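Local structure of putative epimerase (Burkholderia cenocepacia, 4LW8) at residues E36-A41 / A233-I238. The protein is a putative NAD(P)-dependent epimerase/dehydratase-family enzyme that probably isomerises a nucleotide sugar for lipopolysaccharide O-antigen biosynthesis. Residues are numbered along the deposited sequence; the frame is centred on the assembly and turned at random.
Sequences ERLQAA and AYLKLI
Leu-235 reaches out from helix 227-240 and sets its two methyl groups against the C-terminal turn of helix 29-40 and Ala-41 just beyond it; helix 29-40 follows the first strand, 20-24, of the Rossmann fold typical of the NAD(P)-dependent epimerase/dehydratase family. On the 233-238 side the close contacts are all made by this leucine, whose CA lies 6.8 Å from the CA of Arg-37, and no hydrogen bond crosses between the segments. With its CG trans to the backbone N (chi1 174°), Leu-235 extends toward the neighbouring helix and its branches divide the work. CD2 rests on Ala-41 CB at 3.8 Å, and it also comes to 3.9 Å from Arg-37 O, the carbonyl that accepts a backbone hydrogen bond from Ala-41 N. CD1 touches the same alanine methyl and meets Leu-38 CD2 at 4.0 Å, where the two leucine side chains run past one another in opposite senses. Leu-38 starts off to one side of the partner helix, but its CG lies opposite the carbonyl carbon (chi1 -72°), which brings the branched end nearer to Leu-235. Tyr-43, in the loop after helix 29-40, touches both Leu-38 and Ile-238, while Tyr-234 and Ile-238 pack on strand 130-134 of the central sheet. The polar end of Arg-37 turns away from Leu-235. Its NH2 donates to Arg-228 O near the start of helix 227-240, giving the two helices a polar link beside the apolar patch, and NE makes a weak hydrogen bond to Thr-231 OG1. The guanidinium is also tied to its own helix by a salt bridge to Glu-36, whose hydrogen bond from Arg-37 NH1 to Glu-36 OE1 (3.1 Å) is weak, the N-H...O angle being only 133°.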
ATOM      1  N   GLU A  36     -28.991 -10.854   2.495  1.00 35.25           N
ATOM      2  CA  GLU A  36     -29.793 -12.063   2.650  1.00 37.15           C
ATOM      3  C   GLU A  36     -29.108 -13.084   3.578  1.00 36.64           C
ATOM      4  O   GLU A  36     -29.754 -13.677   4.442  1.00 34.73           O
ATOM      5  CB  GLU A  36     -30.083 -12.688   1.284  1.00 41.43           C
ATOM      6  CG  GLU A  36     -31.079 -13.850   1.320  1.00 47.25           C
ATOM      7  CD  GLU A  36     -30.457 -15.161   1.783  1.00 54.33           C
ATOM      8  OE1 GLU A  36     -29.225 -15.341   1.590  1.00 49.24           O
ATOM      9  OE2 GLU A  36     -31.200 -16.002   2.347  1.00 54.11           O
ATOM     10  N   ARG A  37     -27.810 -13.302   3.390  1.00 31.22           N
ATOM     11  CA  ARG A  37     -27.056 -14.215   4.257  1.00 36.06           C
ATOM     12  C   ARG A  37     -27.148 -13.798   5.732  1.00 38.04           C
ATOM     13  O   ARG A  37     -27.467 -14.611   6.594  1.00 37.70           O
ATOM     14  CB  ARG A  37     -25.590 -14.280   3.830  1.00 29.04           C
ATOM     15  CG  ARG A  37     -25.260 -15.440   2.894  1.00 39.18           C
ATOM     16  CD  ARG A  37     -25.816 -15.261   1.466  1.00 39.74           C
ATOM     17  NE  ARG A  37     -25.435 -16.406   0.635  1.00 35.31           N
ATOM     18  CZ  ARG A  37     -26.119 -17.548   0.592  1.00 44.18           C
ATOM     19  NH1 ARG A  37     -27.234 -17.683   1.305  1.00 45.43           N
ATOM     20  NH2 ARG A  37     -25.700 -18.549  -0.168  1.00 40.71           N
ATOM     21  N   LEU A  38     -26.872 -12.529   6.012  1.00 31.24           N
ATOM     22  CA  LEU A  38     -26.916 -12.013   7.376  1.00 27.97           C
ATOM     23  C   LEU A  38     -28.317 -12.056   7.986  1.00 35.34           C
ATOM     24  O   LEU A  38     -28.477 -12.417   9.146  1.00 33.86           O
ATOM     25  CB  LEU A  38     -26.388 -10.581   7.421  1.00 25.88           C
ATOM     26  CG  LEU A  38     -24.870 -10.460   7.224  1.00 32.71           C
ATOM     27  CD1 LEU A  38     -24.506  -9.029   6.936  1.00 25.93           C
ATOM     28  CD2 LEU A  38     -24.122 -10.958   8.460  1.00 29.13           C
ATOM     29  N   GLN A  39     -29.323 -11.671   7.208  1.00 31.72           N
ATOM     30  CA  GLN A  39     -30.703 -11.720   7.672  1.00 35.77           C
ATOM     31  C   GLN A  39     -31.126 -13.131   8.047  1.00 37.56           C
ATOM     32  O   GLN A  39     -31.780 -13.339   9.068  1.00 40.00           O
ATOM     33  CB  GLN A  39     -31.641 -11.153   6.606  1.00 40.98           C
ATOM     34  CG  GLN A  39     -31.706  -9.630   6.612  1.00 39.71           C
ATOM     35  CD  GLN A  39     -32.426  -9.071   5.409  1.00 44.29           C
ATOM     36  OE1 GLN A  39     -32.729  -9.792   4.457  1.00 46.78           O
ATOM     37  NE2 GLN A  39     -32.720  -7.779   5.448  1.00 48.55           N
ATOM     38  N   ALA A  40     -30.743 -14.107   7.229  1.00 37.04           N
ATOM     39  CA  ALA A  40     -31.068 -15.510   7.505  1.00 42.06           C
ATOM     40  C   ALA A  40     -30.308 -16.036   8.716  1.00 38.70           C
ATOM     41  O   ALA A  40     -30.752 -16.970   9.368  1.00 40.95           O
ATOM     42  CB  ALA A  40     -30.780 -16.381   6.288  1.00 42.17           C
ATOM     43  N   ALA A  41     -29.157 -15.445   9.012  1.00 36.52           N
ATOM     44  CA  ALA A  41     -28.394 -15.829  10.194  1.00 38.45           C
ATOM     45  C   ALA A  41     -28.907 -15.088  11.426  1.00 44.84           C
ATOM     46  O   ALA A  41     -28.352 -15.228  12.516  1.00 47.53           O
ATOM     47  CB  ALA A  41     -26.920 -15.556   9.993  1.00 34.64           C
ATOM     48  N   ALA A 233     -19.519 -17.871   2.456  1.00 29.50           N
ATOM     49  CA  ALA A 233     -18.186 -17.946   3.057  1.00 30.96           C
ATOM     50  C   ALA A 233     -17.899 -16.740   3.958  1.00 28.47           C
ATOM     51  O   ALA A 233     -17.344 -16.886   5.042  1.00 31.52           O
ATOM     52  CB  ALA A 233     -17.120 -18.043   1.959  1.00 26.70           C
ATOM     53  N   TYR A 234     -18.279 -15.553   3.496  1.00 26.59           N
ATOM     54  CA  TYR A 234     -18.137 -14.336   4.280  1.00 26.85           C
ATOM     55  C   TYR A 234     -18.868 -14.482   5.629  1.00 29.94           C
ATOM     56  O   TYR A 234     -18.327 -14.140   6.685  1.00 28.30           O
ATOM     57  CB  TYR A 234     -18.690 -13.125   3.516  1.00 23.86           C
ATOM     58  CG  TYR A 234     -17.798 -12.571   2.399  1.00 21.24           C
ATOM     59  CD1 TYR A 234     -16.647 -13.245   1.993  1.00 26.12           C
ATOM     60  CD2 TYR A 234     -18.108 -11.363   1.769  1.00 24.03           C
ATOM     61  CE1 TYR A 234     -15.832 -12.739   0.981  1.00 28.60           C
ATOM     62  CE2 TYR A 234     -17.298 -10.846   0.753  1.00 23.97           C
ATOM     63  CZ  TYR A 234     -16.153 -11.550   0.362  1.00 26.17           C
ATOM     64  OH  TYR A 234     -15.339 -11.062  -0.649  1.00 25.54           O
ATOM     65  N   LEU A 235     -20.079 -15.025   5.594  1.00 24.55           N
ATOM     66  CA  LEU A 235     -20.841 -15.224   6.822  1.00 31.93           C
ATOM     67  C   LEU A 235     -20.119 -16.192   7.761  1.00 31.71           C
ATOM     68  O   LEU A 235     -20.055 -15.958   8.968  1.00 31.47           O
ATOM     69  CB  LEU A 235     -22.251 -15.733   6.517  1.00 33.86           C
ATOM     70  CG  LEU A 235     -23.068 -16.108   7.759  1.00 29.34           C
ATOM     71  CD1 LEU A 235     -23.312 -14.904   8.662  1.00 30.57           C
ATOM     72  CD2 LEU A 235     -24.385 -16.787   7.378  1.00 33.68           C
ATOM     73  N   LYS A 236     -19.569 -17.269   7.206  1.00 30.75           N
ATOM     74  CA  LYS A 236     -18.825 -18.239   8.007  1.00 32.99           C
ATOM     75  C   LYS A 236     -17.605 -17.592   8.658  1.00 32.67           C
ATOM     76  O   LYS A 236     -17.268 -17.896   9.801  1.00 30.78           O
ATOM     77  CB  LYS A 236     -18.401 -19.441   7.148  1.00 34.91           C
ATOM     78  CG  LYS A 236     -19.527 -20.428   6.894  1.00 43.51           C
ATOM     79  CD  LYS A 236     -19.888 -21.152   8.195  1.00 53.03           C
ATOM     80  CE  LYS A 236     -20.943 -22.232   7.999  1.00 61.32           C
ATOM     81  NZ  LYS A 236     -22.281 -21.643   7.731  1.00 66.10           N
ATOM     82  N   LEU A 237     -16.950 -16.685   7.942  1.00 27.70           N
ATOM     83  CA  LEU A 237     -15.829 -15.947   8.519  1.00 30.43           C
ATOM     84  C   LEU A 237     -16.282 -15.018   9.647  1.00 30.08           C
ATOM     85  O   LEU A 237     -15.585 -14.851  10.650  1.00 28.88           O
ATOM     86  CB  LEU A 237     -15.097 -15.155   7.441  1.00 32.34           C
ATOM     87  CG  LEU A 237     -14.331 -16.051   6.459  1.00 30.74           C
ATOM     88  CD1 LEU A 237     -13.763 -15.205   5.330  1.00 27.68           C
ATOM     89  CD2 LEU A 237     -13.223 -16.817   7.185  1.00 27.96           C
ATOM     90  N   ILE A 238     -17.435 -14.393   9.467  1.00 27.85           N
ATOM     91  CA  ILE A 238     -18.035 -13.593  10.528  1.00 28.96           C
ATOM     92  C   ILE A 238     -18.278 -14.460  11.782  1.00 30.82           C
ATOM     93  O   ILE A 238     -17.861 -14.106  12.885  1.00 27.65           O
ATOM     94  CB  ILE A 238     -19.368 -12.956  10.051  1.00 30.12           C
ATOM     95  CG1 ILE A 238     -19.095 -11.810   9.062  1.00 26.98           C
ATOM     96  CG2 ILE A 238     -20.209 -12.500  11.231  1.00 31.57           C
ATOM     97  CD1 ILE A 238     -18.330 -10.629   9.647  1.00 25.16           C
TER